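Local structure of GDSL-like Lipase/Acylhydrolase family protein (Neisseria meningitidis, 4K7J) at residues Lys75-Thr80 with Met363-Leu368; Thr53-Gln58 with Gly208-Ala213; Asp67-Ser72 with Arg359-Leu364; Pro38-Leu43 with Glu370-Ala375; Leu242-Tyr247 with Leu283-Pro288. The protein probably removes O-linked acetyl groups from peptidoglycan, acting as a serine esterase of the SGNH (GDSL-like) hydrolase family. All coordinates share one frame; numbering follows the deposited sequence. Where two conformers were deposited one is given.

In the fold
All five contacts belong to one alpha/beta domain. Interactions 2 and 5 are parallel strand pairs in the same sheet, with centres about 14 Å apart, and L57 hydrogen-bonds I244 between them. Interactions 1 and 3 join the same two helices, 68-81 and 354-373, at centres about 9 Å apart. These helices lie on the sheet: L77 packs on I56, and L364 on L283 and I285. Interaction 4 ties the C-terminal end of helix 354-373 to helix 38-47, which packs on F54 and I209. It is about 20 Å from interaction 3, centre to centre. A bound buffer molecule, HEPES, lies about 11 Å from the side chain of Y247 in interaction 5.

Interaction 1 of 5, residues Lys75-Thr80 with Met363-Leu368; sequences KRLQKT and MLADSL
A365 is the methyl bump on which R76 and L77 settle. Its CB lies 3.5 Å from R76 CG and 3.8 Å from L77 CD2. R76 CG is anti to the backbone N (chi1 166°), and this places it against that methyl. In the R76 conformer given, A365 CB also covers one face of the guanidinium, offset toward the rim. A looser apolar pair follows further along the helices, with L77 CD1 4.4 Å from L368 CD1.

The two segments belong to helices 68-81 and 354-373. They run in roughly the same direction, 35° apart, with a closest axis approach of 10.0 Å. Both helices pack on one face of the central sheet, as in the layered alpha/beta fold of SGNH hydrolases. L77 and L368 lie on the buried side of the contact, while R76 and D366 are partly exposed.

The charged contact is a salt bridge from R76 NH2 to D366 OD1. Its detail is doubtful, because the modelled separation of NH2 and OD1 is too short to be trusted and R76 has a second conformer. In the conformer given, D366 OD1 lies at the edge of the guanidinium, near its plane. In that conformer R76 NH1 also makes a weak hydrogen bond to E362 O.

Within helix 354-373, S367 OG donates to M363 O at 3.0 Å. S367 N donates to M363 O at 2.9 Å, from the opposite face of the carbonyl plane. W324 NE1 hydrogen-bonds S367 OG.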
# COMPACT_ATOMS: atom_id res chain seq x y z
N LYS A 75 -7.49 8.17 -7.55
CA LYS A 75 -8.47 8.88 -8.38
C LYS A 75 -7.80 9.64 -9.52
O LYS A 75 -8.30 9.67 -10.65
CB LYS A 75 -9.32 9.83 -7.54
CG LYS A 75 -10.17 9.13 -6.48
CD LYS A 75 -11.25 8.24 -7.11
CE LYS A 75 -12.01 7.46 -6.04
NZ LYS A 75 -12.46 8.38 -4.96
N ARG A 76 -6.66 10.25 -9.23
CA ARG A 76 -5.96 11.03 -10.23
C ARG A 76 -5.42 10.15 -11.36
O ARG A 76 -5.70 10.39 -12.54
CB ARG A 76 -4.81 11.80 -9.58
CG ARG A 76 -3.84 12.37 -10.57
CD ARG A 76 -4.32 13.68 -11.16
NE ARG A 76 -3.21 14.40 -11.78
CZ ARG A 76 -2.42 15.25 -11.14
NH1 ARG A 76 -2.60 15.50 -9.84
NH2 ARG A 76 -1.44 15.85 -11.80
N LEU A 77 -4.66 9.11 -11.00
CA LEU A 77 -4.05 8.26 -12.02
C LEU A 77 -5.05 7.38 -12.78
O LEU A 77 -4.78 6.96 -13.91
CB LEU A 77 -2.93 7.40 -11.43
CG LEU A 77 -1.81 8.15 -10.69
CD1 LEU A 77 -0.77 7.15 -10.23
CD2 LEU A 77 -1.18 9.27 -11.54
N GLN A 78 -6.21 7.10 -12.17
CA GLN A 78 -7.27 6.35 -12.85
C GLN A 78 -7.96 7.19 -13.93
O GLN A 78 -8.34 6.67 -14.98
CB GLN A 78 -8.28 5.75 -11.84
CG GLN A 78 -7.78 4.42 -11.24
CD GLN A 78 -8.72 3.79 -10.22
OE1 GLN A 78 -9.58 4.44 -9.66
NE2 GLN A 78 -8.54 2.50 -9.98
N LYS A 79 -8.10 8.48 -13.68
CA LYS A 79 -8.62 9.40 -14.69
C LYS A 79 -7.64 9.53 -15.86
O LYS A 79 -8.03 9.53 -17.02
CB LYS A 79 -8.88 10.78 -14.06
CG LYS A 79 -10.16 10.83 -13.24
CD LYS A 79 -11.37 10.61 -14.16
CE LYS A 79 -12.69 10.78 -13.42
NZ LYS A 79 -13.12 9.54 -12.70
N THR A 80 -6.36 9.59 -15.53
CA THR A 80 -5.32 9.75 -16.53
C THR A 80 -5.12 8.50 -17.39
O THR A 80 -4.95 8.60 -18.60
CB THR A 80 -3.98 10.11 -15.85
OG1 THR A 80 -4.12 11.35 -15.13
CG2 THR A 80 -2.86 10.26 -16.88
N MET A 363 0.64 15.99 -5.82
CA MET A 363 2.00 16.34 -6.21
C MET A 363 2.78 15.10 -6.68
O MET A 363 3.50 15.17 -7.68
CB MET A 363 2.74 17.05 -5.08
CG MET A 363 2.16 18.42 -4.77
SD MET A 363 3.22 19.39 -3.68
CE MET A 363 2.64 18.96 -2.06
N LEU A 364 2.61 13.98 -5.98
CA LEU A 364 3.24 12.73 -6.39
C LEU A 364 2.71 12.29 -7.74
O LEU A 364 3.47 11.85 -8.61
CB LEU A 364 3.01 11.63 -5.36
CG LEU A 364 3.52 10.24 -5.75
CD1 LEU A 364 5.00 10.29 -6.14
CD2 LEU A 364 3.27 9.24 -4.61
N ALA A 365 1.40 12.41 -7.92
CA ALA A 365 0.78 12.01 -9.19
C ALA A 365 1.33 12.88 -10.32
O ALA A 365 1.67 12.37 -11.40
CB ALA A 365 -0.73 12.15 -9.09
N ASP A 366 1.43 14.18 -10.04
CA ASP A 366 2.09 15.14 -10.93
C ASP A 366 3.47 14.65 -11.34
O ASP A 366 3.79 14.57 -12.52
CB ASP A 366 2.28 16.50 -10.25
CG ASP A 366 0.99 17.29 -10.15
OD1 ASP A 366 0.06 17.00 -10.91
OD2 ASP A 366 0.94 18.22 -9.31
N SER A 367 4.29 14.33 -10.33
CA SER A 367 5.66 13.87 -10.56
C SER A 367 5.73 12.61 -11.45
O SER A 367 6.61 12.48 -12.30
CB SER A 367 6.37 13.62 -9.22
OG SER A 367 6.36 14.78 -8.39
N LEU A 368 4.79 11.69 -11.26
CA LEU A 368 4.82 10.42 -11.99
C LEU A 368 4.37 10.61 -13.43
O LEU A 368 4.93 10.03 -14.36
CB LEU A 368 3.96 9.36 -11.30
CG LEU A 368 4.45 8.90 -9.93
CD1 LEU A 368 3.40 8.06 -9.23
CD2 LEU A 368 5.75 8.13 -10.07

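Interaction 2 of 5, residues Thr53-Gln58 with Gly208-Ala213; sequences TFRILQ and GITVSA
I56 O is gripped by S212 N and by a water. S212 N donates to I56 O at 2.9 Å, and the water donates to I56 O at 2.8 Å. V211 CA adds a CA-H...O contact to the same oxygen. These are two parallel strands in register, from T53 beside G208 to Q58 beside A213. Strand 208-215 is the outermost on its side of the central sheet. The connection between the strands includes helix 68-81 and both antiparallel sheets, so it is a beta-alpha-beta link with a large insertion.

Five backbone bonds join the pair, the shortest from F54 N to G208 O at 2.7 Å. G208 has backbone angles at which a CB would press on the carbonyl O of the residue before.

On the face of F54, I56 and Q58, I56 CD1 packs on I209 CG2 at 4.0 Å. I56 CB meets V211 CG2, and these two side chains lie side by side, pointing the same way. F54 CB touches I209 CD1 at 3.8 Å. Helix 68-81 covers this face, with L77 on I56.

On the other face, L57 CD1 rests on S212 CB at 3.7 Å. S212 OG also bonds W88 N. T210 OG1 sits between its own backbone N and carbonyl carbon (chi1 60°). The water that holds I56 O donates to T210 OG1 at 2.7 Å and bonds S212 OG at 2.9 Å.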
# COMPACT_ATOMS: atom_id res chain seq x y z
N THR A 53 -3.68 -4.52 -16.95
CA THR A 53 -3.85 -3.84 -15.67
C THR A 53 -2.49 -3.46 -15.10
O THR A 53 -1.64 -4.32 -14.87
CB THR A 53 -4.59 -4.70 -14.63
OG1 THR A 53 -5.94 -4.91 -15.07
CG2 THR A 53 -4.62 -3.99 -13.27
N PHE A 54 -2.28 -2.16 -14.86
CA PHE A 54 -1.04 -1.71 -14.25
C PHE A 54 -1.29 -1.54 -12.76
O PHE A 54 -2.10 -0.71 -12.35
CB PHE A 54 -0.55 -0.41 -14.88
CG PHE A 54 0.81 0.01 -14.40
CD1 PHE A 54 0.95 0.76 -13.24
CD2 PHE A 54 1.95 -0.33 -15.12
CE1 PHE A 54 2.21 1.15 -12.79
CE2 PHE A 54 3.21 0.06 -14.69
CZ PHE A 54 3.34 0.80 -13.52
N ARG A 55 -0.58 -2.32 -11.95
CA ARG A 55 -0.87 -2.44 -10.53
C ARG A 55 0.15 -1.70 -9.67
O ARG A 55 1.32 -2.08 -9.63
CB ARG A 55 -0.94 -3.91 -10.11
CG ARG A 55 -2.06 -4.70 -10.77
CD ARG A 55 -1.96 -6.20 -10.47
NE ARG A 55 -2.90 -6.95 -11.29
CZ ARG A 55 -2.60 -7.49 -12.47
NH1 ARG A 55 -1.38 -7.37 -12.97
NH2 ARG A 55 -3.52 -8.16 -13.15
N ILE A 56 -0.32 -0.65 -9.01
CA ILE A 56 0.50 0.14 -8.09
C ILE A 56 0.17 -0.30 -6.67
O ILE A 56 -1.00 -0.31 -6.28
CB ILE A 56 0.20 1.65 -8.24
CG1 ILE A 56 0.63 2.16 -9.61
CG2 ILE A 56 0.89 2.47 -7.14
CD1 ILE A 56 0.19 3.61 -9.89
N LEU A 57 1.19 -0.68 -5.90
CA LEU A 57 0.99 -1.17 -4.53
C LEU A 57 1.76 -0.33 -3.50
O LEU A 57 2.98 -0.34 -3.47
CB LEU A 57 1.44 -2.63 -4.43
CG LEU A 57 1.45 -3.29 -3.05
CD1 LEU A 57 0.03 -3.27 -2.47
CD2 LEU A 57 1.99 -4.74 -3.14
N GLN A 58 1.04 0.38 -2.64
CA GLN A 58 1.70 1.18 -1.63
C GLN A 58 1.66 0.52 -0.26
O GLN A 58 0.58 0.26 0.31
CB GLN A 58 1.10 2.60 -1.55
CG GLN A 58 1.81 3.46 -0.50
CD GLN A 58 1.61 4.94 -0.72
OE1 GLN A 58 1.60 5.42 -1.85
NE2 GLN A 58 1.43 5.68 0.38
N GLY A 208 -6.53 -1.12 -16.85
CA GLY A 208 -6.33 0.23 -16.35
C GLY A 208 -5.38 0.24 -15.16
O GLY A 208 -4.58 -0.68 -15.02
N ILE A 209 -5.48 1.26 -14.31
CA ILE A 209 -4.61 1.37 -13.14
C ILE A 209 -5.35 0.87 -11.90
O ILE A 209 -6.54 1.12 -11.76
CB ILE A 209 -4.25 2.84 -12.86
CG1 ILE A 209 -3.67 3.51 -14.10
CG2 ILE A 209 -3.31 2.97 -11.65
CD1 ILE A 209 -2.43 2.83 -14.65
N THR A 210 -4.65 0.19 -10.98
CA THR A 210 -5.19 0.05 -9.64
C THR A 210 -4.18 0.61 -8.67
O THR A 210 -2.97 0.58 -8.93
CB THR A 210 -5.51 -1.41 -9.24
OG1 THR A 210 -4.32 -2.21 -9.30
CG2 THR A 210 -6.58 -2.01 -10.17
N VAL A 211 -4.67 1.13 -7.55
CA VAL A 211 -3.79 1.57 -6.47
C VAL A 211 -4.24 0.88 -5.18
O VAL A 211 -5.35 1.10 -4.70
CB VAL A 211 -3.81 3.09 -6.30
CG1 VAL A 211 -2.97 3.48 -5.08
CG2 VAL A 211 -3.28 3.79 -7.57
N SER A 212 -3.38 0.02 -4.65
CA SER A 212 -3.70 -0.76 -3.46
C SER A 212 -2.93 -0.19 -2.27
O SER A 212 -1.75 0.13 -2.40
CB SER A 212 -3.31 -2.23 -3.68
OG SER A 212 -4.10 -2.84 -4.69
N ALA A 213 -3.60 -0.07 -1.13
CA ALA A 213 -2.96 0.49 0.07
C ALA A 213 -2.76 -0.57 1.13
O ALA A 213 -3.74 -1.13 1.62
CB ALA A 213 -3.82 1.64 0.63
O HOH W 1 -2.73 -2.37 -7.16

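Interaction 3 of 5, residues Asp67-Ser72 with Arg359-Leu364; sequences DFFTDS and RAAEML
The ring of F69 fits into a hollow made by A360, A361 and L364. A361 CB sits over the centre of the F69 ring face, 3.8 Å from the centroid and 7° off the ring normal, a CH-pi contact. The rim is met at two places. A360 CB touches the edge at F69 CE2 (3.8 Å), and L364 CD2 touches it at F69 CZ (3.8 Å). Chi1 of F69 (-176°) sets CG anti to the backbone N, and the ring beyond it reaches all three residues.

The small alanine lets the helices come close, with axes 8.0 Å apart and crossing at -40°. A361 CB also lies against F69 O, a tight spot at 3.1 Å. One turn further along the helix, S72 fills the next gap, its OG 3.6 Å from both A361 CB and E362 CG. Helices 68-81 and 354-373 pack side by side on one face of the central sheet, where F69 reaches I285. F69 also meets the W326 ring.

The polar part is indirect. A water bonds S72 OG and donates to E362 OE2, while S72 OG also bonds R358 O. The direct contacts are thus largely apolar, and the carboxylate of E362 is linked to S72 through a water.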
# COMPACT_ATOMS: atom_id res chain seq x y z
N ASP A 67 -5.75 5.83 3.92
CA ASP A 67 -6.20 5.85 2.52
C ASP A 67 -6.47 7.24 1.95
O ASP A 67 -6.88 7.35 0.82
CB ASP A 67 -7.42 4.92 2.29
CG ASP A 67 -7.44 4.32 0.89
OD1 ASP A 67 -6.35 4.22 0.26
OD2 ASP A 67 -8.53 3.93 0.41
N PHE A 68 -6.23 8.32 2.71
CA PHE A 68 -6.43 9.66 2.13
C PHE A 68 -5.38 10.01 1.07
O PHE A 68 -5.67 10.69 0.09
CB PHE A 68 -6.50 10.74 3.22
CG PHE A 68 -7.78 10.71 4.01
CD1 PHE A 68 -8.97 11.14 3.44
CD2 PHE A 68 -7.79 10.24 5.31
CE1 PHE A 68 -10.16 11.11 4.16
CE2 PHE A 68 -8.98 10.20 6.03
CZ PHE A 68 -10.15 10.64 5.46
N PHE A 69 -4.16 9.53 1.27
CA PHE A 69 -3.07 9.77 0.33
C PHE A 69 -3.24 8.86 -0.87
O PHE A 69 -3.29 9.31 -2.02
CB PHE A 69 -1.72 9.50 1.02
CG PHE A 69 -0.51 9.81 0.17
CD1 PHE A 69 -0.02 8.88 -0.73
CD2 PHE A 69 0.18 11.00 0.33
CE1 PHE A 69 1.12 9.15 -1.48
CE2 PHE A 69 1.31 11.27 -0.43
CZ PHE A 69 1.78 10.35 -1.33
N THR A 70 -3.35 7.56 -0.61
CA THR A 70 -3.45 6.59 -1.71
C THR A 70 -4.75 6.72 -2.54
O THR A 70 -4.75 6.43 -3.73
CB THR A 70 -3.29 5.16 -1.18
OG1 THR A 70 -3.98 5.05 0.07
CG2 THR A 70 -1.81 4.86 -0.93
N ASP A 71 -5.83 7.18 -1.93
CA ASP A 71 -7.07 7.32 -2.69
C ASP A 71 -7.00 8.52 -3.62
O ASP A 71 -7.63 8.52 -4.69
CB ASP A 71 -8.29 7.43 -1.78
CG ASP A 71 -9.59 7.43 -2.57
OD1 ASP A 71 -9.82 6.48 -3.35
OD2 ASP A 71 -10.36 8.40 -2.43
N SER A 72 -6.24 9.54 -3.23
CA SER A 72 -6.09 10.71 -4.09
C SER A 72 -5.24 10.32 -5.29
O SER A 72 -5.57 10.65 -6.43
CB SER A 72 -5.47 11.87 -3.32
OG SER A 72 -4.99 12.87 -4.21
N ARG A 359 -3.41 16.70 -1.05
CA ARG A 359 -2.49 17.65 -1.68
C ARG A 359 -1.15 17.00 -1.97
O ARG A 359 -0.61 17.10 -3.08
CB ARG A 359 -2.30 18.88 -0.78
CG ARG A 359 -1.31 19.92 -1.30
CD ARG A 359 -1.06 21.03 -0.25
NE ARG A 359 -0.27 22.15 -0.78
CZ ARG A 359 0.09 23.23 -0.09
NH1 ARG A 359 -0.26 23.38 1.18
NH2 ARG A 359 0.81 24.18 -0.68
N ALA A 360 -0.60 16.31 -0.97
CA ALA A 360 0.69 15.65 -1.13
C ALA A 360 0.62 14.62 -2.25
O ALA A 360 1.55 14.51 -3.05
CB ALA A 360 1.12 15.00 0.19
N ALA A 361 -0.48 13.87 -2.32
CA ALA A 361 -0.59 12.81 -3.33
C ALA A 361 -0.76 13.35 -4.75
O ALA A 361 -0.27 12.74 -5.72
CB ALA A 361 -1.72 11.86 -2.98
N GLU A 362 -1.44 14.48 -4.88
CA GLU A 362 -1.61 15.12 -6.18
C GLU A 362 -0.24 15.56 -6.72
O GLU A 362 0.02 15.48 -7.92
CB GLU A 362 -2.59 16.29 -6.10
CG GLU A 362 -4.06 15.87 -5.97
CD GLU A 362 -5.02 17.04 -5.94
OE1 GLU A 362 -4.59 18.19 -6.16
OE2 GLU A 362 -6.23 16.83 -5.68
N MET A 363 0.64 15.99 -5.82
CA MET A 363 2.00 16.34 -6.21
C MET A 363 2.78 15.10 -6.68
O MET A 363 3.50 15.17 -7.68
CB MET A 363 2.74 17.05 -5.08
CG MET A 363 2.16 18.42 -4.77
SD MET A 363 3.22 19.39 -3.68
CE MET A 363 2.64 18.96 -2.06
N LEU A 364 2.61 13.98 -5.98
CA LEU A 364 3.24 12.73 -6.39
C LEU A 364 2.71 12.29 -7.74
O LEU A 364 3.47 11.85 -8.61
CB LEU A 364 3.01 11.63 -5.36
CG LEU A 364 3.52 10.24 -5.75
CD1 LEU A 364 5.00 10.29 -6.14
CD2 LEU A 364 3.27 9.24 -4.61
O HOH W 2 -6.94 14.14 -5.74

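Interaction 4 of 5, residues Pro38-Leu43 with Glu370-Ala375; sequences PWMKKL and ELVRSA
M40 lays its thioether across V372 and A375. M40 SD is 3.7 Å from V372 CG2 and 3.9 Å from A375 CB. Chi1 of M40 (179°) sets CG anti to the backbone N, and M40 CG then lies 4.0 Å from A375 CB. The chain bends at chi2 and again at chi3. M40 CE lies 3.9 Å from V372 CG2 and also reaches L371 CG, so one flexible side chain touches three residues. M40 and V372 cross obliquely.

V372 is the central partner on 370-375. Its CG2, anti to the carbonyl carbon, meets M40 SD and also L43 CD1. The distance from L43 CD1 to V372 CG2 is 3.4 Å, tighter than usual van der Waals contact. L43 chi1 is -138°, away from a staggered position, which is consistent with some strain here. The two side chains cross at about a right angle.

W39 closes the contact. L371 CD2 lies at the edge of the indole, near its plane, 4.2 Å from W39 CH2. The interface between these segments is built of apolar side chains. Near the C-terminus, S374 OG donates to L371 O at 3.0 Å from above the carbonyl plane. A375 is the last modelled residue, and its CB still packs on M40.

The contact joins the first helix of the alpha/beta domain to its last. W39 and L43 also pack on F54 of strand 53-60. M322 of strand 322-325 touches W39 and L371, and W81 of helix 68-81 touches both L43 and V372.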
# COMPACT_ATOMS: atom_id res chain seq x y z
N PRO A 38 10.92 -2.31 -17.89
CA PRO A 38 9.73 -3.10 -18.21
C PRO A 38 8.44 -2.45 -17.70
O PRO A 38 7.43 -2.49 -18.42
CB PRO A 38 9.97 -4.42 -17.46
CG PRO A 38 11.45 -4.52 -17.34
CD PRO A 38 11.95 -3.11 -17.20
N TRP A 39 8.44 -1.86 -16.51
CA TRP A 39 7.19 -1.32 -15.97
C TRP A 39 6.70 -0.08 -16.71
O TRP A 39 5.50 0.13 -16.89
CB TRP A 39 7.27 -1.08 -14.46
CG TRP A 39 8.22 -0.01 -14.04
CD1 TRP A 39 9.53 -0.16 -13.69
CD2 TRP A 39 7.94 1.39 -13.92
NE1 TRP A 39 10.08 1.05 -13.36
CE2 TRP A 39 9.12 2.02 -13.49
CE3 TRP A 39 6.80 2.17 -14.13
CZ2 TRP A 39 9.20 3.39 -13.28
CZ3 TRP A 39 6.88 3.53 -13.91
CH2 TRP A 39 8.07 4.12 -13.49
N MET A 40 7.63 0.75 -17.16
CA MET A 40 7.26 1.93 -17.94
C MET A 40 6.64 1.51 -19.28
O MET A 40 5.64 2.07 -19.72
CB MET A 40 8.49 2.81 -18.19
CG MET A 40 8.23 4.06 -19.01
SD MET A 40 7.13 5.25 -18.23
CE MET A 40 8.09 5.75 -16.79
N LYS A 41 7.26 0.51 -19.91
CA LYS A 41 6.76 -0.01 -21.17
C LYS A 41 5.32 -0.53 -20.99
O LYS A 41 4.46 -0.30 -21.85
CB LYS A 41 7.69 -1.11 -21.69
CG LYS A 41 7.35 -1.64 -23.07
CD LYS A 41 8.25 -2.80 -23.46
CE LYS A 41 9.68 -2.34 -23.71
NZ LYS A 41 9.79 -1.52 -24.95
N LYS A 42 5.05 -1.18 -19.87
CA LYS A 42 3.69 -1.63 -19.60
C LYS A 42 2.73 -0.45 -19.34
O LYS A 42 1.60 -0.46 -19.82
CB LYS A 42 3.65 -2.63 -18.45
CG LYS A 42 2.26 -3.15 -18.14
CD LYS A 42 2.27 -4.22 -17.06
CE LYS A 42 0.85 -4.62 -16.71
NZ LYS A 42 0.77 -5.66 -15.65
N LEU A 43 3.19 0.57 -18.61
CA LEU A 43 2.34 1.74 -18.34
C LEU A 43 1.96 2.45 -19.63
O LEU A 43 0.79 2.76 -19.85
CB LEU A 43 3.02 2.73 -17.40
CG LEU A 43 2.15 3.36 -16.30
CD1 LEU A 43 2.67 4.72 -15.93
CD2 LEU A 43 0.66 3.44 -16.65
N GLU A 370 4.68 13.30 -15.18
CA GLU A 370 5.78 14.00 -15.85
C GLU A 370 6.80 12.99 -16.32
O GLU A 370 7.33 13.10 -17.43
CB GLU A 370 6.48 14.96 -14.89
CG GLU A 370 5.73 16.23 -14.58
CD GLU A 370 6.58 17.20 -13.76
OE1 GLU A 370 7.80 16.95 -13.64
OE2 GLU A 370 6.03 18.19 -13.24
N LEU A 371 7.08 12.02 -15.46
CA LEU A 371 8.12 11.05 -15.70
C LEU A 371 7.75 10.22 -16.91
O LEU A 371 8.59 9.92 -17.77
CB LEU A 371 8.33 10.15 -14.48
CG LEU A 371 9.37 9.03 -14.58
CD1 LEU A 371 10.77 9.57 -14.84
CD2 LEU A 371 9.37 8.16 -13.33
N VAL A 372 6.48 9.85 -16.97
CA VAL A 372 5.96 9.04 -18.06
C VAL A 372 5.97 9.85 -19.36
O VAL A 372 6.40 9.37 -20.41
CB VAL A 372 4.54 8.56 -17.74
CG1 VAL A 372 3.81 8.10 -18.99
CG2 VAL A 372 4.61 7.45 -16.70
N ARG A 373 5.53 11.10 -19.26
CA ARG A 373 5.48 12.01 -20.40
C ARG A 373 6.86 12.21 -21.03
O ARG A 373 6.98 12.30 -22.24
CB ARG A 373 4.86 13.35 -19.99
CG ARG A 373 5.11 14.48 -20.97
CD ARG A 373 4.14 15.63 -20.72
NE ARG A 373 4.08 16.01 -19.31
CZ ARG A 373 3.05 15.78 -18.51
NH1 ARG A 373 1.97 15.16 -18.98
NH2 ARG A 373 3.09 16.17 -17.24
N SER A 374 7.90 12.24 -20.20
CA SER A 374 9.26 12.43 -20.68
C SER A 374 9.91 11.14 -21.17
O SER A 374 11.02 11.16 -21.69
CB SER A 374 10.14 13.02 -19.57
OG SER A 374 10.52 12.02 -18.64
N ALA A 375 9.22 10.01 -20.99
CA ALA A 375 9.78 8.73 -21.42
C ALA A 375 9.49 8.42 -22.89
O ALA A 375 8.50 8.89 -23.47
CB ALA A 375 9.29 7.60 -20.51

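Interaction 5 of 5, residues Leu242-Tyr247 with Leu283-Pro288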
# COMPACT_ATOMS: atom_id res chain seq x y z
N LEU A 242 4.37 -1.53 -9.81
CA LEU A 242 5.12 -0.48 -9.12
C LEU A 242 4.88 -0.63 -7.62
O LEU A 242 3.73 -0.63 -7.18
CB LEU A 242 4.68 0.92 -9.60
CG LEU A 242 5.23 2.13 -8.82
CD1 LEU A 242 6.76 2.24 -8.91
CD2 LEU A 242 4.57 3.43 -9.27
N VAL A 243 5.94 -0.79 -6.85
CA VAL A 243 5.83 -0.92 -5.40
C VAL A 243 6.26 0.38 -4.76
O VAL A 243 7.40 0.83 -4.95
CB VAL A 243 6.73 -2.06 -4.87
CG1 VAL A 243 6.68 -2.11 -3.33
CG2 VAL A 243 6.32 -3.39 -5.48
N ILE A 244 5.36 0.99 -4.00
CA ILE A 244 5.69 2.21 -3.28
C ILE A 244 5.88 1.88 -1.81
O ILE A 244 4.98 1.33 -1.16
CB ILE A 244 4.58 3.28 -3.40
CG1 ILE A 244 4.29 3.57 -4.88
CG2 ILE A 244 4.97 4.55 -2.64
CD1 ILE A 244 3.25 4.68 -5.12
N LEU A 245 7.06 2.19 -1.30
CA LEU A 245 7.35 2.02 0.12
C LEU A 245 7.27 3.38 0.80
O LEU A 245 8.02 4.31 0.45
CB LEU A 245 8.74 1.42 0.32
CG LEU A 245 8.99 0.06 -0.33
CD1 LEU A 245 10.48 -0.29 -0.27
CD2 LEU A 245 8.16 -1.04 0.33
N SER A 246 6.36 3.52 1.75
CA SER A 246 6.18 4.80 2.42
C SER A 246 6.29 4.63 3.94
O SER A 246 5.30 4.43 4.63
CB SER A 246 4.83 5.43 2.02
OG SER A 246 4.60 6.66 2.70
N TYR A 247 7.52 4.70 4.45
CA TYR A 247 7.78 4.60 5.87
C TYR A 247 8.70 5.75 6.26
O TYR A 247 8.98 6.62 5.45
CB TYR A 247 8.44 3.27 6.21
CG TYR A 247 7.59 2.02 5.97
CD1 TYR A 247 6.74 1.53 6.96
CD2 TYR A 247 7.69 1.31 4.79
CE1 TYR A 247 5.99 0.38 6.76
CE2 TYR A 247 6.95 0.15 4.57
CZ TYR A 247 6.10 -0.31 5.56
OH TYR A 247 5.36 -1.45 5.35
N LEU A 283 9.42 2.68 -5.76
CA LEU A 283 9.49 4.08 -5.38
C LEU A 283 9.57 4.19 -3.87
O LEU A 283 8.71 3.67 -3.16
CB LEU A 283 8.26 4.84 -5.86
CG LEU A 283 8.14 6.24 -5.24
CD1 LEU A 283 9.14 7.20 -5.86
CD2 LEU A 283 6.73 6.81 -5.33
N ILE A 284 10.61 4.86 -3.37
CA ILE A 284 10.73 5.12 -1.94
C ILE A 284 10.26 6.54 -1.62
O ILE A 284 10.79 7.52 -2.16
CB ILE A 284 12.17 4.89 -1.45
CG1 ILE A 284 12.46 3.38 -1.45
CG2 ILE A 284 12.37 5.48 -0.06
CD1 ILE A 284 13.89 3.01 -1.12
N ILE A 285 9.26 6.63 -0.76
CA ILE A 285 8.74 7.92 -0.31
C ILE A 285 9.49 8.37 0.94
O ILE A 285 9.30 7.81 2.02
CB ILE A 285 7.24 7.86 -0.04
CG1 ILE A 285 6.49 7.65 -1.37
CG2 ILE A 285 6.77 9.16 0.61
CD1 ILE A 285 5.00 7.89 -1.27
N GLY A 286 10.37 9.36 0.79
CA GLY A 286 11.10 9.89 1.93
C GLY A 286 10.13 10.46 2.94
O GLY A 286 9.11 11.03 2.56
N ALA A 287 10.42 10.28 4.23
CA ALA A 287 9.52 10.73 5.28
C ALA A 287 9.21 12.24 5.17
O ALA A 287 10.09 13.04 4.83
CB ALA A 287 10.10 10.40 6.63
N PRO A 288 7.95 12.63 5.46
CA PRO A 288 7.62 14.05 5.54
C PRO A 288 8.27 14.66 6.77
O PRO A 288 8.74 13.91 7.63
CB PRO A 288 6.10 14.05 5.73
CG PRO A 288 5.80 12.73 6.39
CD PRO A 288 6.79 11.77 5.77
O HOH W 3 9.61 5.00 2.68
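I244 and I285 make the tight part of this contact. I244 CG2 is 3.6 Å from I285 CD1 and 3.9 Å from L283 CD2. CG2 is the I244 branch anti to the backbone N, and it meets both neighbours. The side chains of I244 and L283 lie side by side, pointing the same way. L364 of helix 354-373 packs on L283 and I285 on this face. The other face is looser, with L245 CD1 4.3 Å from I284 CG1.

Three backbone bonds, each of 2.9 Å, hold the strands: L283 N to V243 O, L245 N to L283 O, and I285 N to L245 O. The pair is parallel and in the middle of the central sheet, joined by a beta-alpha-beta crossover through helix 259-276.

Beyond I285 the chains part, and the CA atoms of Y247 and A287 are 6.4 Å apart. A water sits where they part. It accepts from Y247 N at 2.8 Å and lies 2.8 Å from L245 O and 2.9 Å from I285 O. More acceptors than protons surround it, so how its hydrogens are shared is unclear. CB of Y247 points away from 283-288, and its OH bonds W224 NE1. Q312 NE2 bonds Y247 O, and Q312 OE1 takes the N-H of A287.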